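Local coordinates for protein Zn-dependent hydrolase, glyoxylase (Echinicola vietnamensis, PDB 6T5K) that probably hydrolyses beta-lactam antibiotics to substituted beta-amino acids, as a zinc-dependent class B metallo-beta-lactamase, at residues A[58-63]-A[84-89]; A[208-213]-A[231-236]. All blocks are in the same frame, centred on the assembly; numbering follows the deposited sequence.

Contact 1 of 2, residues A[58-63]-A[84-89]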
loop_
_atom_site.group_PDB
_atom_site.type_symbol
_atom_site.label_atom_id
_atom_site.label_comp_id
_atom_site.label_asym_id
_atom_site.label_seq_id
_atom_site.Cartn_x
_atom_site.Cartn_y
_atom_site.Cartn_z
ATOM N N GLY A 58 -4.922 0.612 1.428
ATOM C CA GLY A 58 -3.860 1.303 0.735
ATOM C C GLY A 58 -3.583 2.618 1.434
ATOM O O GLY A 58 -4.177 2.937 2.469
ATOM N N MET A 59 -2.678 3.381 0.848
ATOM C CA MET A 59 -2.246 4.639 1.444
ATOM C C MET A 59 -2.375 5.731 0.391
ATOM O O MET A 59 -2.155 5.484 -0.790
ATOM C CB MET A 59 -0.787 4.554 1.937
ATOM C CG MET A 59 -0.270 5.878 2.527
ATOM S SD MET A 59 1.346 5.725 3.349
ATOM C CE MET A 59 2.437 5.578 1.943
ATOM N N ILE A 60 -2.735 6.927 0.829
ATOM C CA ILE A 60 -2.640 8.136 0.027
ATOM C C ILE A 60 -1.706 9.079 0.760
ATOM O O ILE A 60 -1.875 9.309 1.963
ATOM C CB ILE A 60 -4.004 8.818 -0.170
ATOM C CG1 ILE A 60 -5.090 7.803 -0.472
ATOM C CG2 ILE A 60 -3.899 9.853 -1.302
ATOM C CD1 ILE A 60 -6.453 8.396 -0.405
ATOM N N VAL A 61 -0.725 9.629 0.048
ATOM C CA VAL A 61 0.094 10.716 0.554
ATOM C C VAL A 61 -0.350 11.972 -0.166
ATOM O O VAL A 61 -0.451 11.963 -1.394
ATOM C CB VAL A 61 1.581 10.436 0.315
ATOM C CG1 VAL A 61 2.436 11.565 0.909
ATOM C CG2 VAL A 61 1.924 9.074 0.896
ATOM N N ILE A 62 -0.640 13.032 0.594
ATOM C CA ILE A 62 -1.127 14.298 0.044
ATOM C C ILE A 62 -0.261 15.427 0.590
ATOM O O ILE A 62 -0.096 15.564 1.808
ATOM C CB ILE A 62 -2.612 14.540 0.375
ATOM C CG1 ILE A 62 -3.466 13.363 -0.106
ATOM C CG2 ILE A 62 -3.092 15.831 -0.271
ATOM C CD1 ILE A 62 -4.963 13.465 0.234
ATOM N N SER A 63 0.269 16.257 -0.305
ATOM C CA SER A 63 1.006 17.438 0.135
ATOM C C SER A 63 0.934 18.471 -0.971
ATOM O O SER A 63 1.101 18.136 -2.148
ATOM C CB SER A 63 2.476 17.097 0.440
ATOM O OG SER A 63 3.170 18.143 1.112
ATOM N N SER A 84 -12.676 9.817 -7.554
ATOM C CA SER A 84 -13.681 10.869 -7.472
ATOM C C SER A 84 -13.470 11.728 -6.235
ATOM O O SER A 84 -13.589 12.952 -6.300
ATOM C CB SER A 84 -15.075 10.245 -7.460
ATOM O OG SER A 84 -16.090 11.239 -7.469
ATOM N N PHE A 85 -13.136 11.110 -5.101
ATOM C CA PHE A 85 -12.883 11.887 -3.903
ATOM C C PHE A 85 -11.673 12.788 -4.093
ATOM O O PHE A 85 -11.705 13.972 -3.743
ATOM C CB PHE A 85 -12.655 10.961 -2.731
ATOM C CG PHE A 85 -12.201 11.669 -1.508
ATOM C CD1 PHE A 85 -13.054 12.538 -0.845
ATOM C CD2 PHE A 85 -10.920 11.506 -1.035
ATOM C CE1 PHE A 85 -12.638 13.204 0.294
ATOM C CE2 PHE A 85 -10.498 12.174 0.121
ATOM C CZ PHE A 85 -11.371 13.013 0.781
ATOM N N LEU A 86 -10.582 12.238 -4.621
ATOM C CA LEU A 86 -9.388 13.050 -4.831
ATOM C C LEU A 86 -9.684 14.212 -5.761
ATOM O O LEU A 86 -9.181 15.324 -5.556
ATOM C CB LEU A 86 -8.255 12.187 -5.388
ATOM C CG LEU A 86 -7.859 11.068 -4.427
ATOM C CD1 LEU A 86 -6.813 10.155 -5.023
ATOM C CD2 LEU A 86 -7.320 11.673 -3.113
ATOM N N GLU A 87 -10.503 13.968 -6.789
ATOM C CA GLU A 87 -10.912 15.029 -7.695
ATOM C C GLU A 87 -11.787 16.060 -6.996
ATOM O O GLU A 87 -11.597 17.260 -7.214
ATOM C CB GLU A 87 -11.598 14.423 -8.919
ATOM C CG GLU A 87 -10.637 13.552 -9.781
ATOM C CD GLU A 87 -11.296 12.784 -10.916
ATOM O OE1 GLU A 87 -12.548 12.799 -11.033
ATOM O OE2 GLU A 87 -10.537 12.153 -11.702
ATOM N N GLU A 88 -12.720 15.637 -6.138
ATOM C CA GLU A 88 -13.519 16.649 -5.451
ATOM C C GLU A 88 -12.662 17.513 -4.558
ATOM O O GLU A 88 -12.987 18.694 -4.335
ATOM C CB GLU A 88 -14.668 16.048 -4.656
ATOM C CG GLU A 88 -15.527 15.105 -5.408
ATOM N N GLU A 89 -11.592 16.929 -4.008
ATOM C CA GLU A 89 -10.669 17.678 -3.170
ATOM C C GLU A 89 -9.702 18.523 -3.986
ATOM O O GLU A 89 -8.806 19.175 -3.414
ATOM C CB GLU A 89 -9.902 16.714 -2.286
ATOM C CG GLU A 89 -10.805 15.976 -1.340
ATOM C CD GLU A 89 -11.365 16.884 -0.272
ATOM O OE1 GLU A 89 -10.580 17.510 0.452
ATOM O OE2 GLU A 89 -12.600 17.012 -0.167
#

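Contact 2 of 2, residues A[208-213]-A[231-236]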
loop_
_atom_site.group_PDB
_atom_site.type_symbol
_atom_site.label_atom_id
_atom_site.label_comp_id
_atom_site.label_asym_id
_atom_site.label_seq_id
_atom_site.Cartn_x
_atom_site.Cartn_y
_atom_site.Cartn_z
ATOM N N LYS A 208 15.132 -6.233 7.551
ATOM C CA LYS A 208 15.833 -5.202 6.792
ATOM C C LYS A 208 15.050 -3.899 6.862
ATOM O O LYS A 208 15.623 -2.808 6.982
ATOM C CB LYS A 208 16.075 -5.568 5.343
ATOM C CG LYS A 208 17.051 -6.691 5.200
ATOM C CD LYS A 208 17.092 -7.200 3.805
ATOM C CE LYS A 208 17.492 -6.129 2.885
ATOM N NZ LYS A 208 17.248 -6.495 1.440
ATOM N N ILE A 209 13.707 -3.999 6.809
ATOM C CA ILE A 209 12.832 -2.821 6.886
ATOM C C ILE A 209 12.950 -2.150 8.248
ATOM O O ILE A 209 13.112 -0.933 8.350
ATOM C CB ILE A 209 11.370 -3.221 6.592
ATOM C CG1 ILE A 209 11.254 -3.680 5.121
ATOM C CG2 ILE A 209 10.399 -2.053 6.833
ATOM C CD1 ILE A 209 9.978 -4.378 4.788
ATOM N N SER A 210 12.854 -2.939 9.316
ATOM C CA SER A 210 12.986 -2.368 10.649
ATOM C C SER A 210 14.333 -1.678 10.803
ATOM O O SER A 210 14.419 -0.563 11.336
ATOM C CB SER A 210 12.853 -3.486 11.678
ATOM O OG SER A 210 11.594 -4.118 11.548
ATOM N N THR A 211 15.391 -2.329 10.335
ATOM C CA THR A 211 16.732 -1.758 10.455
ATOM C C THR A 211 16.887 -0.481 9.631
ATOM O O THR A 211 17.667 0.413 9.994
ATOM C CB THR A 211 17.744 -2.817 10.020
ATOM O OG1 THR A 211 17.611 -3.970 10.852
ATOM C CG2 THR A 211 19.146 -2.345 10.128
ATOM N N ALA A 212 16.203 -0.397 8.493
ATOM C CA ALA A 212 16.303 0.776 7.630
ATOM C C ALA A 212 15.528 1.967 8.186
ATOM O O ALA A 212 15.928 3.116 7.965
ATOM C CB ALA A 212 15.742 0.461 6.237
ATOM N N TYR A 213 14.397 1.715 8.851
ATOM C CA TYR A 213 13.481 2.771 9.299
ATOM C C TYR A 213 13.230 2.665 10.802
ATOM O O TYR A 213 12.105 2.467 11.253
ATOM C CB TYR A 213 12.169 2.691 8.523
ATOM C CG TYR A 213 12.320 2.608 7.023
ATOM C CD1 TYR A 213 12.972 3.596 6.303
ATOM C CD2 TYR A 213 11.804 1.540 6.333
ATOM C CE1 TYR A 213 13.100 3.531 4.929
ATOM C CE2 TYR A 213 11.921 1.454 4.960
ATOM C CZ TYR A 213 12.580 2.448 4.256
ATOM O OH TYR A 213 12.668 2.342 2.885
ATOM N N LEU A 231 4.177 -3.334 14.614
ATOM C CA LEU A 231 3.737 -4.215 13.534
ATOM C C LEU A 231 4.901 -4.889 12.838
ATOM O O LEU A 231 4.778 -6.040 12.390
ATOM C CB LEU A 231 2.921 -3.451 12.502
ATOM C CG LEU A 231 1.423 -3.345 12.815
ATOM C CD1 LEU A 231 1.220 -2.569 14.090
ATOM C CD2 LEU A 231 0.647 -2.668 11.716
ATOM N N LEU A 232 6.028 -4.181 12.708
ATOM C CA LEU A 232 7.199 -4.773 12.077
ATOM C C LEU A 232 7.751 -5.895 12.928
ATOM O O LEU A 232 8.069 -6.964 12.412
ATOM C CB LEU A 232 8.282 -3.727 11.860
ATOM C CG LEU A 232 7.907 -2.561 10.950
ATOM C CD1 LEU A 232 9.128 -1.613 10.749
ATOM C CD2 LEU A 232 7.343 -3.011 9.595
ATOM N N HIS A 233 7.866 -5.660 14.224
ATOM C CA HIS A 233 8.377 -6.681 15.129
ATOM C C HIS A 233 7.429 -7.858 15.222
ATOM O O HIS A 233 7.873 -9.014 15.232
ATOM C CB HIS A 233 8.629 -6.050 16.482
ATOM C CG HIS A 233 9.614 -4.934 16.433
ATOM N ND1 HIS A 233 9.524 -3.818 17.236
ATOM C CD2 HIS A 233 10.697 -4.745 15.642
ATOM C CE1 HIS A 233 10.538 -3.009 16.967
ATOM N NE2 HIS A 233 11.250 -3.542 15.988
ATOM N N TYR A 234 6.129 -7.583 15.302
ATOM C CA TYR A 234 5.135 -8.641 15.305
ATOM C C TYR A 234 5.248 -9.511 14.059
ATOM O O TYR A 234 5.215 -10.742 14.142
ATOM C CB TYR A 234 3.730 -8.042 15.376
ATOM C CG TYR A 234 2.715 -9.149 15.305
ATOM C CD1 TYR A 234 2.493 -9.965 16.400
ATOM C CD2 TYR A 234 2.016 -9.407 14.135
ATOM C CE1 TYR A 234 1.601 -11.020 16.320
ATOM C CE2 TYR A 234 1.151 -10.469 14.034
ATOM C CZ TYR A 234 0.942 -11.272 15.123
ATOM O OH TYR A 234 0.054 -12.325 15.035
ATOM N N THR A 235 5.392 -8.877 12.895
ATOM C CA THR A 235 5.427 -9.626 11.647
ATOM C C THR A 235 6.682 -10.469 11.556
ATOM O O THR A 235 6.625 -11.632 11.150
ATOM C CB THR A 235 5.358 -8.677 10.455
ATOM O OG1 THR A 235 4.115 -7.968 10.510
ATOM C CG2 THR A 235 5.418 -9.433 9.169
ATOM N N GLU A 236 7.835 -9.885 11.896
ATOM C CA GLU A 236 9.052 -10.684 11.882
ATOM C C GLU A 236 8.914 -11.896 12.807
ATOM O O GLU A 236 9.278 -13.025 12.437
ATOM C CB GLU A 236 10.254 -9.828 12.232
ATOM C CG GLU A 236 11.523 -10.615 12.054
ATOM C CD GLU A 236 12.788 -9.895 12.492
ATOM O OE1 GLU A 236 12.737 -8.677 12.709
ATOM O OE2 GLU A 236 13.842 -10.581 12.623
HETATM O O HOH W 1 11.333 -6.387 12.711
#

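Contact 1 of 2, residues A[58-63]-A[84-89]
The helical turn that brings Leu86 up to Ile60 and Ile62 is held by the backbone hydrogen bond from Glu88 N to Ser84 O, 2.8 Å long, and by that from Glu89 N to Phe85 O. Across the contact itself everything is apolar, and one methyl does most of the work. Leu86 CD2 lies 4.3 Å from Ile60 CG2 and 4.5 Å from Ile62 CD1, so it meets a branch methyl of the first isoleucine and the chain end of the second. Ile62 reaches this far because its chain is extended, CD1 anti to CA (chi2 177°). Both isoleucines project from the same face of strand 54-63, two residues apart, and Leu86 faces them from the helix. Leu86 also touches Val69 of strand 66-70 and Leu91, which Ile62 touches as well. Beside it, the Phe85 ring carries Glu89 CG on one face, 3.6 Å above its plane and offset toward the rim, and meets Tyr25 and Ile32. The CA atoms of Ile60 and Leu86 stand 9.7 Å apart, a gap spanned by the two side chains. Helix 76-88 joins the adjacent parallel strands 66-70 and 92-98, a beta-alpha-beta crossover on one sheet of the metallo-beta-lactamase alpha-beta/beta-alpha sandwich.

Contact 2 of 2, residues A[208-213]-A[231-236]
Ser210 sets its hydroxyl against the flank of Leu232, with OG 3.3 Å from Leu232 CB. The two residues mark the closest backbone approach in an antiparallel helix pair that belongs to the outer layer of the alpha-beta/beta-alpha sandwich: the short axes pass 10.0 Å apart, with their directions at 156°. Small and polar, Ser210 faces the larger Leu232 where the CA atoms of the two come within 6.4 Å. In the conformer described, OG of Ser210 is turned beside its own backbone N (chi1 -60°), where it bonds to Val206 O one turn earlier and still meets a bridging water at 2.6 Å. That water donates to Glu236 OE1, 2.7 Å away, and only weakly to Leu232 O. Ser210 makes no direct polar bond to segment 231-236, and the water bridges it to Glu236. A direct link between the helices is added just beyond by Asn207 ND2, which also bonds to Glu236 OE1.

Deeper in, the contact becomes apolar. Ile209 CG2 packs against Leu232 CD1 at 4.1 Å, the two side chains crossing at about a right angle, and both residues rest on Leu178 of strand 177-181. The same CG2 lies in plane at the edge of the Tyr213 ring, whose face takes Ala212 CB over its centre. The side chain of Ile209 is about 10 Å from that of the zinc ligand His163, near the metal centre but not in contact with that ligand. Within helix 230-239, Leu231 O is gripped twice by Thr235: its N and its OG1 arrive from opposite faces of the carbonyl plane, with OG1 2.8 Å from the oxygen.

In the fold
From the N terminus, the chain builds the antiparallel strands of the larger sheet and reaches contact 1, where strand 54-63 is rejoined 21 residues later by the end of helix 76-88. This closes a loop that holds strand 66-70. The chain then supplies five of the six zinc ligands, from His100 to Cys182, and completes most of the smaller sheet. Contact 2 opens on helix 201-212 and closes on helix 230-239 near the C terminus, spanning strand 218-221 and the last ligand, His223. The two loops follow in series, neither nested nor crossed. Their centres are 27 Å apart on opposite sides of the chain's centre: contact 1 ties a helix to the larger sheet, contact 2 a helix to a helix beside the smaller one.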